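Local coordinates for putative modification methylase (PDB 2ZIE), which probably methylates DNA at the exocyclic N4 of cytosine, taking the methyl group from S-adenosyl-L-methionine, at residues A34-A39 against F84-P89; V94-D99 against E166-L171; E185-S190 against F232-D237. All coordinates share one frame; numbering follows the deposited sequence.

Following the chain from the N terminus, contact 1 opens just after helix 29-34 and closes at the end of helix 64-86, fastening the loop that leads into strand 41-46 to the turn that leads into strand 91-102. Contact 2 starts on that next strand and pairs it with strand 167-174, antiparallel, in the mixed sheet. Helix 184-190 follows, and contact 3 joins it to the loop between helix 222-232 and strand 238-241. The three loops are closed in series; none encloses or crosses another. Contacts 1 and 2 lie on opposite sides of the chain's centre, and contacts 2 and 3 both touch the second subunit.

Contact 1 of 3, residues A34-A39 against F84-P89; sequences ASFPEA and FRLLVP
R85 reaches from the last turn of helix 64-86 to the backbone of the 34-39 loop and takes the carbonyl oxygen of F36 with two nitrogens. NH1 lies 2.7 Å from F36 O and NH2 3.0 Å from the same atom, and the oxygen sits almost exactly in the guanidinium plane. The side chain first runs out straight, CG anti to the backbone N (chi1 178°), then bends at chi3 (65°), which brings the two terminal nitrogens round to the carbonyl. Farther along, the main chain adds a backbone bond from A39 N to R85 O (3.2 Å, N-H...O 170°). E38 lies across the aliphatic part of R85, its CG 3.9 Å from R85 CG; its carboxylate is turned steeply against the guanidinium and does not pair with it. Next to the grip, L86 CD2 packs 3.6 Å from F36 CB and meets the F36 ring at its edge. V88 CG1 rests against A39 O, 3.6 Å away.

In the second shell, E82 forms a salt bridge with R85 NH2 and so helps to hold the guanidinium in position. H25 meets the F36 ring edge-to-face. K175 NZ donates to the carbonyl oxygens of F84 and L87 at the helix end. Strand 41-46, helix 64-86 and strand 91-102 form a beta-alpha-beta crossover with parallel strands; the contact ties the loop entering its first strand to the C-terminal end of its helix, and backbone bonds from L86 and V88 to V41 carry the association into strand 41-46.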
loop_
_atom_site.group_PDB
_atom_site.type_symbol
_atom_site.label_atom_id
_atom_site.label_comp_id
_atom_site.label_asym_id
_atom_site.label_seq_id
_atom_site.Cartn_x
_atom_site.Cartn_y
_atom_site.Cartn_z
ATOM N N ALA A 34 -17.878 10.760 19.751
ATOM C CA ALA A 34 -17.445 11.038 21.117
ATOM C C ALA A 34 -18.616 10.843 22.089
ATOM O O ALA A 34 -18.420 10.602 23.285
ATOM C CB ALA A 34 -16.902 12.463 21.210
ATOM N N SER A 35 -19.832 10.915 21.561
ATOM C CA SER A 35 -21.022 10.759 22.383
ATOM C C SER A 35 -21.431 9.306 22.573
ATOM O O SER A 35 -22.284 9.009 23.406
ATOM C CB SER A 35 -22.194 11.508 21.758
ATOM O OG SER A 35 -22.850 10.696 20.803
ATOM N N PHE A 36 -20.840 8.402 21.796
ATOM C CA PHE A 36 -21.183 6.989 21.907
ATOM C C PHE A 36 -20.352 6.257 22.960
ATOM O O PHE A 36 -19.194 6.604 23.213
ATOM C CB PHE A 36 -21.034 6.288 20.547
ATOM C CG PHE A 36 -21.954 6.821 19.477
ATOM C CD1 PHE A 36 -23.234 7.262 19.793
ATOM C CD2 PHE A 36 -21.550 6.849 18.144
ATOM C CE1 PHE A 36 -24.098 7.725 18.793
ATOM C CE2 PHE A 36 -22.406 7.308 17.141
ATOM C CZ PHE A 36 -23.680 7.747 17.466
ATOM N N PRO A 37 -20.942 5.225 23.586
ATOM C CA PRO A 37 -20.280 4.428 24.619
ATOM C C PRO A 37 -19.189 3.514 24.087
ATOM O O PRO A 37 -19.274 2.997 22.978
ATOM C CB PRO A 37 -21.431 3.649 25.235
ATOM C CG PRO A 37 -22.316 3.420 24.080
ATOM C CD PRO A 37 -22.317 4.746 23.364
ATOM N N GLU A 38 -18.160 3.322 24.897
ATOM C CA GLU A 38 -17.049 2.473 24.532
ATOM C C GLU A 38 -17.559 1.085 24.172
ATOM O O GLU A 38 -18.656 0.702 24.563
ATOM C CB GLU A 38 -16.070 2.368 25.696
ATOM C CG GLU A 38 -14.751 1.765 25.316
ATOM C CD GLU A 38 -13.790 1.678 26.482
ATOM O OE1 GLU A 38 -14.004 2.412 27.477
ATOM O OE2 GLU A 38 -12.816 0.888 26.395
ATOM N N ALA A 39 -16.747 0.351 23.414
ATOM C CA ALA A 39 -17.046 -1.007 22.985
ATOM C C ALA A 39 -18.504 -1.303 22.657
ATOM O O ALA A 39 -19.087 -2.229 23.210
ATOM C CB ALA A 39 -16.553 -1.974 24.026
ATOM N N PHE A 84 -11.481 3.762 17.591
ATOM C CA PHE A 84 -10.745 2.807 18.404
ATOM C C PHE A 84 -11.435 2.580 19.746
ATOM O O PHE A 84 -11.494 1.462 20.247
ATOM C CB PHE A 84 -9.315 3.287 18.641
ATOM C CG PHE A 84 -8.453 2.290 19.384
ATOM C CD1 PHE A 84 -8.484 2.217 20.775
ATOM C CD2 PHE A 84 -7.616 1.419 18.684
ATOM C CE1 PHE A 84 -7.692 1.285 21.467
ATOM C CE2 PHE A 84 -6.815 0.479 19.365
ATOM C CZ PHE A 84 -6.855 0.415 20.762
ATOM N N ARG A 85 -11.966 3.651 20.321
ATOM C CA ARG A 85 -12.642 3.561 21.606
ATOM C C ARG A 85 -13.967 2.812 21.565
ATOM O O ARG A 85 -14.192 1.928 22.386
ATOM C CB ARG A 85 -12.867 4.968 22.182
ATOM C CG ARG A 85 -13.615 5.023 23.519
ATOM C CD ARG A 85 -13.779 6.470 23.999
ATOM N NE ARG A 85 -14.637 7.265 23.120
ATOM C CZ ARG A 85 -15.964 7.186 23.096
ATOM N NH1 ARG A 85 -16.599 6.353 23.910
ATOM N NH2 ARG A 85 -16.658 7.913 22.230
ATOM N N LEU A 86 -14.847 3.136 20.621
ATOM C CA LEU A 86 -16.141 2.455 20.599
ATOM C C LEU A 86 -16.192 1.095 19.907
ATOM O O LEU A 86 -17.248 0.459 19.813
ATOM C CB LEU A 86 -17.238 3.386 20.046
ATOM C CG LEU A 86 -16.867 4.568 19.165
ATOM C CD1 LEU A 86 -16.095 4.051 17.998
ATOM C CD2 LEU A 86 -18.109 5.286 18.688
ATOM N N LEU A 87 -15.041 0.637 19.449
ATOM C CA LEU A 87 -14.955 -0.659 18.793
ATOM C C LEU A 87 -14.784 -1.692 19.910
ATOM O O LEU A 87 -14.109 -1.423 20.911
ATOM C CB LEU A 87 -13.739 -0.663 17.864
ATOM C CG LEU A 87 -13.704 -1.437 16.547
ATOM C CD1 LEU A 87 -14.966 -1.188 15.733
ATOM C CD2 LEU A 87 -12.468 -1.003 15.770
ATOM N N VAL A 88 -15.409 -2.856 19.770
ATOM C CA VAL A 88 -15.254 -3.887 20.788
ATOM C C VAL A 88 -13.896 -4.509 20.547
ATOM O O VAL A 88 -13.336 -4.388 19.463
ATOM C CB VAL A 88 -16.299 -5.018 20.657
ATOM C CG1 VAL A 88 -17.704 -4.454 20.706
ATOM C CG2 VAL A 88 -16.070 -5.789 19.353
ATOM N N PRO A 89 -13.329 -5.166 21.563
ATOM C CA PRO A 89 -12.020 -5.798 21.365
ATOM C C PRO A 89 -12.150 -6.845 20.256
ATOM O O PRO A 89 -13.123 -7.609 20.213
ATOM C CB PRO A 89 -11.739 -6.427 22.720
ATOM C CG PRO A 89 -12.405 -5.474 23.658
ATOM C CD PRO A 89 -13.723 -5.205 22.981
#

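Contact 2 of 3, residues V94-D99 against E166-L171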
loop_
_atom_site.group_PDB
_atom_site.type_symbol
_atom_site.label_atom_id
_atom_site.label_comp_id
_atom_site.label_asym_id
_atom_site.label_seq_id
_atom_site.Cartn_x
_atom_site.Cartn_y
_atom_site.Cartn_z
ATOM N N VAL A 94 -12.249 -0.875 8.956
ATOM C CA VAL A 94 -11.947 -1.104 7.544
ATOM C C VAL A 94 -12.117 0.202 6.786
ATOM O O VAL A 94 -13.209 0.763 6.718
ATOM C CB VAL A 94 -12.874 -2.183 6.946
ATOM C CG1 VAL A 94 -12.572 -2.402 5.472
ATOM C CG2 VAL A 94 -12.680 -3.472 7.708
ATOM N N ILE A 95 -11.017 0.691 6.232
ATOM C CA ILE A 95 -11.028 1.944 5.498
ATOM C C ILE A 95 -10.717 1.701 4.032
ATOM O O ILE A 95 -9.658 1.183 3.697
ATOM C CB ILE A 95 -9.969 2.918 6.069
ATOM C CG1 ILE A 95 -10.199 3.109 7.573
ATOM C CG2 ILE A 95 -10.026 4.248 5.329
ATOM C CD1 ILE A 95 -9.088 3.851 8.269
ATOM N N VAL A 96 -11.642 2.058 3.153
ATOM C CA VAL A 96 -11.386 1.873 1.739
ATOM C C VAL A 96 -10.942 3.229 1.181
ATOM O O VAL A 96 -11.691 4.198 1.164
ATOM C CB VAL A 96 -12.635 1.266 1.016
ATOM C CG1 VAL A 96 -13.879 1.655 1.730
ATOM C CG2 VAL A 96 -12.699 1.711 -0.428
ATOM N N VAL A 97 -9.688 3.284 0.752
ATOM C CA VAL A 97 -9.104 4.511 0.248
ATOM C C VAL A 97 -8.324 4.356 -1.022
ATOM O O VAL A 97 -7.650 3.365 -1.231
ATOM C CB VAL A 97 -8.069 5.105 1.221
ATOM C CG1 VAL A 97 -8.286 6.602 1.355
ATOM C CG2 VAL A 97 -8.095 4.380 2.529
ATOM N N GLY A 98 -8.386 5.381 -1.850
ATOM C CA GLY A 98 -7.604 5.389 -3.062
ATOM C C GLY A 98 -6.626 6.531 -2.841
ATOM O O GLY A 98 -7.020 7.587 -2.345
ATOM N N ASP A 99 -5.356 6.339 -3.171
ATOM C CA ASP A 99 -4.390 7.412 -2.992
ATOM C C ASP A 99 -4.675 8.571 -3.948
ATOM O O ASP A 99 -4.973 8.363 -5.126
ATOM C CB ASP A 99 -2.975 6.879 -3.172
ATOM C CG ASP A 99 -2.551 5.997 -2.016
ATOM O OD1 ASP A 99 -3.243 6.029 -0.982
ATOM O OD2 ASP A 99 -1.539 5.284 -2.124
ATOM N N GLU A 166 -5.229 2.235 -10.820
ATOM C CA GLU A 166 -6.163 1.168 -11.123
ATOM C C GLU A 166 -6.725 0.570 -9.844
ATOM O O GLU A 166 -7.665 -0.218 -9.876
ATOM C CB GLU A 166 -5.450 0.058 -11.880
ATOM C CG GLU A 166 -4.838 0.458 -13.184
ATOM C CD GLU A 166 -4.079 -0.689 -13.814
ATOM O OE1 GLU A 166 -4.616 -1.808 -13.808
ATOM O OE2 GLU A 166 -2.949 -0.481 -14.315
ATOM N N ILE A 167 -6.161 0.962 -8.711
ATOM C CA ILE A 167 -6.573 0.370 -7.456
ATOM C C ILE A 167 -6.912 1.305 -6.320
ATOM O O ILE A 167 -6.573 2.482 -6.322
ATOM C CB ILE A 167 -5.459 -0.547 -6.911
ATOM C CG1 ILE A 167 -4.318 0.329 -6.372
ATOM C CG2 ILE A 167 -4.965 -1.487 -8.012
ATOM C CD1 ILE A 167 -3.215 -0.405 -5.693
ATOM N N GLU A 168 -7.573 0.726 -5.330
ATOM C CA GLU A 168 -7.916 1.415 -4.105
ATOM C C GLU A 168 -7.519 0.418 -3.035
ATOM O O GLU A 168 -7.503 -0.782 -3.288
ATOM C CB GLU A 168 -9.403 1.730 -4.039
ATOM C CG GLU A 168 -9.747 3.048 -4.686
ATOM C CD GLU A 168 -11.097 3.558 -4.258
ATOM O OE1 GLU A 168 -11.396 3.470 -3.054
ATOM O OE2 GLU A 168 -11.854 4.053 -5.112
ATOM N N TYR A 169 -7.162 0.901 -1.854
ATOM C CA TYR A 169 -6.759 0.001 -0.788
ATOM C C TYR A 169 -7.882 -0.195 0.210
ATOM O O TYR A 169 -8.589 0.755 0.549
ATOM C CB TYR A 169 -5.536 0.552 -0.058
ATOM C CG TYR A 169 -4.386 0.913 -0.964
ATOM C CD1 TYR A 169 -4.439 2.050 -1.774
ATOM C CD2 TYR A 169 -3.251 0.115 -1.032
ATOM C CE1 TYR A 169 -3.389 2.381 -2.631
ATOM C CE2 TYR A 169 -2.194 0.435 -1.893
ATOM C CZ TYR A 169 -2.272 1.567 -2.687
ATOM O OH TYR A 169 -1.242 1.877 -3.547
ATOM N N ILE A 170 -8.078 -1.435 0.649
ATOM C CA ILE A 170 -9.085 -1.700 1.667
ATOM C C ILE A 170 -8.262 -1.952 2.929
ATOM O O ILE A 170 -7.802 -3.065 3.176
ATOM C CB ILE A 170 -9.944 -2.931 1.339
ATOM C CG1 ILE A 170 -10.737 -2.677 0.056
ATOM C CG2 ILE A 170 -10.914 -3.205 2.485
ATOM C CD1 ILE A 170 -11.632 -3.827 -0.348
ATOM N N LEU A 171 -8.046 -0.897 3.704
ATOM C CA LEU A 171 -7.252 -1.002 4.914
ATOM C C LEU A 171 -7.988 -1.741 6.006
ATOM O O LEU A 171 -9.205 -1.634 6.140
ATOM C CB LEU A 171 -6.850 0.389 5.407
ATOM C CG LEU A 171 -5.949 1.176 4.457
ATOM C CD1 LEU A 171 -5.517 2.486 5.123
ATOM C CD2 LEU A 171 -4.734 0.327 4.092
HETATM O O HOH W 1 -4.891 4.420 -5.413
#
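Strands 94-97 and 167-171 run antiparallel, their axes 4.4 Å apart at closest approach and their directions 173° apart. I95 with L171 and V97 with Y169 are hydrogen-bonded pairs; V96 with I170 between them is a non-hydrogen-bonded pair. Four backbone bonds join the strands, among them V97 N to Y169 O at 2.8 Å. Beyond the pairing, a water accepts from D99 N and donates to I167 O. The pair belongs to the antiparallel part of the mixed sheet in a Rossmann-like methyltransferase domain; strand 41-46, also paired with strand 91-102, runs parallel to it.

On the face carrying I95, V97, Y169 and L171, V97 CG2 approaches L171 CD1 to 4.1 Å, and helix 115-125 packs over I95, V97 and L171. Y169 CG lies anti to its carbonyl carbon (chi1 -52°), which brings the ring edge to V97 O. D99 OD2 comes obliquely to Y169 CE1 (3.5 Å), the two side chains crossing at about a right angle. H116 stacks on that ring and binds D99 OD1 through its backbone N. On the face of V96 and I170, V94 CG1 touches I170 CG2 at 3.5 Å, and L228 covers both V94 and I170. E168 lays its CG 3.6 Å from G98 CA, while its OE2 forms a salt bridge with K138.

Contact 3 of 3, residues E185-S190 against F232-D237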
loop_
_atom_site.group_PDB
_atom_site.type_symbol
_atom_site.label_atom_id
_atom_site.label_comp_id
_atom_site.label_asym_id
_atom_site.label_seq_id
_atom_site.Cartn_x
_atom_site.Cartn_y
_atom_site.Cartn_z
ATOM N N GLU A 185 -26.081 -19.453 17.018
ATOM C CA GLU A 185 -26.978 -19.054 15.951
ATOM C C GLU A 185 -26.288 -18.022 15.071
ATOM O O GLU A 185 -26.331 -18.114 13.842
ATOM C CB GLU A 185 -28.263 -18.465 16.508
ATOM C CG GLU A 185 -29.369 -18.414 15.466
ATOM C CD GLU A 185 -30.653 -17.794 15.984
ATOM O OE1 GLU A 185 -31.702 -17.986 15.325
ATOM O OE2 GLU A 185 -30.613 -17.112 17.035
ATOM N N GLN A 186 -25.655 -17.041 15.704
ATOM C CA GLN A 186 -24.936 -16.002 14.973
ATOM C C GLN A 186 -23.936 -16.623 14.018
ATOM O O GLN A 186 -23.869 -16.259 12.849
ATOM C CB GLN A 186 -24.172 -15.094 15.924
ATOM C CG GLN A 186 -25.025 -14.176 16.749
ATOM C CD GLN A 186 -24.174 -13.201 17.520
ATOM O OE1 GLN A 186 -23.261 -13.598 18.246
ATOM N NE2 GLN A 186 -24.456 -11.910 17.360
ATOM N N ARG A 187 -23.146 -17.552 14.542
ATOM C CA ARG A 187 -22.146 -18.231 13.750
ATOM C C ARG A 187 -22.797 -18.971 12.606
ATOM O O ARG A 187 -22.316 -18.939 11.480
ATOM C CB ARG A 187 -21.372 -19.205 14.611
ATOM C CG ARG A 187 -20.530 -18.532 15.671
ATOM C CD ARG A 187 -19.769 -19.563 16.485
ATOM N NE ARG A 187 -19.164 -20.564 15.613
ATOM C CZ ARG A 187 -18.495 -21.631 16.043
ATOM N NH1 ARG A 187 -18.339 -21.843 17.346
ATOM N NH2 ARG A 187 -17.981 -22.488 15.170
ATOM N N GLU A 188 -23.909 -19.628 12.890
ATOM C CA GLU A 188 -24.591 -20.382 11.860
ATOM C C GLU A 188 -25.184 -19.511 10.779
ATOM O O GLU A 188 -25.006 -19.786 9.598
ATOM C CB GLU A 188 -25.662 -21.270 12.487
ATOM C CG GLU A 188 -25.132 -22.650 12.803
ATOM C CD GLU A 188 -25.767 -23.267 14.023
ATOM O OE1 GLU A 188 -27.015 -23.206 14.133
ATOM O OE2 GLU A 188 -25.012 -23.817 14.863
ATOM N N LYS A 189 -25.874 -18.452 11.173
ATOM C CA LYS A 189 -26.478 -17.565 10.200
ATOM C C LYS A 189 -25.480 -16.634 9.533
ATOM O O LYS A 189 -25.857 -15.841 8.677
ATOM C CB LYS A 189 -27.589 -16.750 10.852
ATOM C CG LYS A 189 -28.835 -17.554 11.120
ATOM C CD LYS A 189 -29.847 -16.759 11.914
ATOM C CE LYS A 189 -31.119 -17.558 12.121
ATOM N NZ LYS A 189 -32.166 -16.754 12.809
ATOM N N SER A 190 -24.209 -16.738 9.908
ATOM C CA SER A 190 -23.182 -15.891 9.328
ATOM C C SER A 190 -22.200 -16.677 8.483
ATOM O O SER A 190 -21.319 -16.093 7.851
ATOM C CB SER A 190 -22.426 -15.145 10.429
ATOM O OG SER A 190 -23.305 -14.326 11.180
ATOM N N PHE A 232 -16.552 -9.564 8.186
ATOM C CA PHE A 232 -16.062 -9.129 9.486
ATOM C C PHE A 232 -17.051 -8.709 10.552
ATOM O O PHE A 232 -16.748 -7.851 11.380
ATOM C CB PHE A 232 -15.009 -8.045 9.259
ATOM C CG PHE A 232 -13.917 -8.486 8.335
ATOM C CD1 PHE A 232 -13.070 -9.540 8.696
ATOM C CD2 PHE A 232 -13.770 -7.910 7.078
ATOM C CE1 PHE A 232 -12.099 -10.014 7.818
ATOM C CE2 PHE A 232 -12.793 -8.378 6.187
ATOM C CZ PHE A 232 -11.959 -9.431 6.556
ATOM N N SER A 233 -18.220 -9.344 10.539
ATOM C CA SER A 233 -19.250 -9.104 11.538
ATOM C C SER A 233 -20.213 -10.281 11.470
ATOM O O SER A 233 -20.208 -11.035 10.498
ATOM C CB SER A 233 -19.999 -7.805 11.252
ATOM O OG SER A 233 -20.961 -7.985 10.231
ATOM N N PHE A 234 -21.031 -10.439 12.505
ATOM C CA PHE A 234 -22.015 -11.504 12.563
ATOM C C PHE A 234 -23.371 -10.855 12.543
ATOM O O PHE A 234 -23.485 -9.664 12.835
ATOM C CB PHE A 234 -21.865 -12.287 13.863
ATOM C CG PHE A 234 -20.597 -13.072 13.944
ATOM C CD1 PHE A 234 -20.520 -14.353 13.402
ATOM C CD2 PHE A 234 -19.466 -12.525 14.542
ATOM C CE1 PHE A 234 -19.337 -15.077 13.451
ATOM C CE2 PHE A 234 -18.284 -13.239 14.596
ATOM C CZ PHE A 234 -18.217 -14.519 14.048
ATOM N N VAL A 235 -24.399 -11.627 12.203
ATOM C CA VAL A 235 -25.755 -11.097 12.183
ATOM C C VAL A 235 -26.039 -10.563 13.573
ATOM O O VAL A 235 -25.637 -11.159 14.575
ATOM C CB VAL A 235 -26.797 -12.180 11.837
ATOM C CG1 VAL A 235 -26.544 -12.702 10.440
ATOM C CG2 VAL A 235 -26.721 -13.315 12.832
ATOM N N GLY A 236 -26.720 -9.426 13.623
ATOM C CA GLY A 236 -27.034 -8.808 14.893
ATOM C C GLY A 236 -25.994 -7.785 15.324
ATOM O O GLY A 236 -26.296 -6.918 16.141
ATOM N N ASP A 237 -24.779 -7.873 14.790
ATOM C CA ASP A 237 -23.721 -6.927 15.160
ATOM C C ASP A 237 -24.002 -5.506 14.703
ATOM O O ASP A 237 -24.814 -5.272 13.810
ATOM C CB ASP A 237 -22.370 -7.344 14.574
ATOM C CG ASP A 237 -21.678 -8.407 15.386
ATOM O OD1 ASP A 237 -22.183 -8.769 16.463
ATOM O OD2 ASP A 237 -20.616 -8.877 14.948
#
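S190 OG stands between the two segments with a polar partner in each. It donates to Q186 O, 2.6 Å away within its own helix, and accepts from V235 N at 3.1 Å with an N-H...O angle of 161°. Its first torsion (chi1 -60°) sets OG anti to the carbonyl carbon, at a point where the helix carbonyl and the loop amide can both be met. One turn earlier in the helix, Q186 adds a second bond to the same residue of the loop: NE2 reaches V235 O at 3.1 Å, nearly along the carbonyl axis, although the oxygen lies 27° out of the amide plane. V235 is therefore held at both its N-H and its C=O. The other end of the Q186 amide, OE1, accepts from T183 N, which, with the bond of NE2, helps to fix the rotation of the amide.

Around these bonds the side chains pack closely. F234 turns the edge of its ring to S190 OG and Q186 O, with CD1 3.6 Å from S190 CB, and V235 CG1 sits 3.7 Å from K189 O. The loop is itself braced as a type II beta turn from F234 to D237, closed by D237 N to F234 O; D237 OD2 also accepts from F234 N at 2.9 Å, met from above the carboxylate plane.

P159 of the second subunit packs on S190 and F234, and E158 of that subunit forms a salt bridge with R187. Helix 184-190 thus lies against the connection from helix 222-232 to strand 238-241, at the subunit interface, while G236 and D237 bond through their backbones to G257, just before strand 259-264, and to R259 at its start.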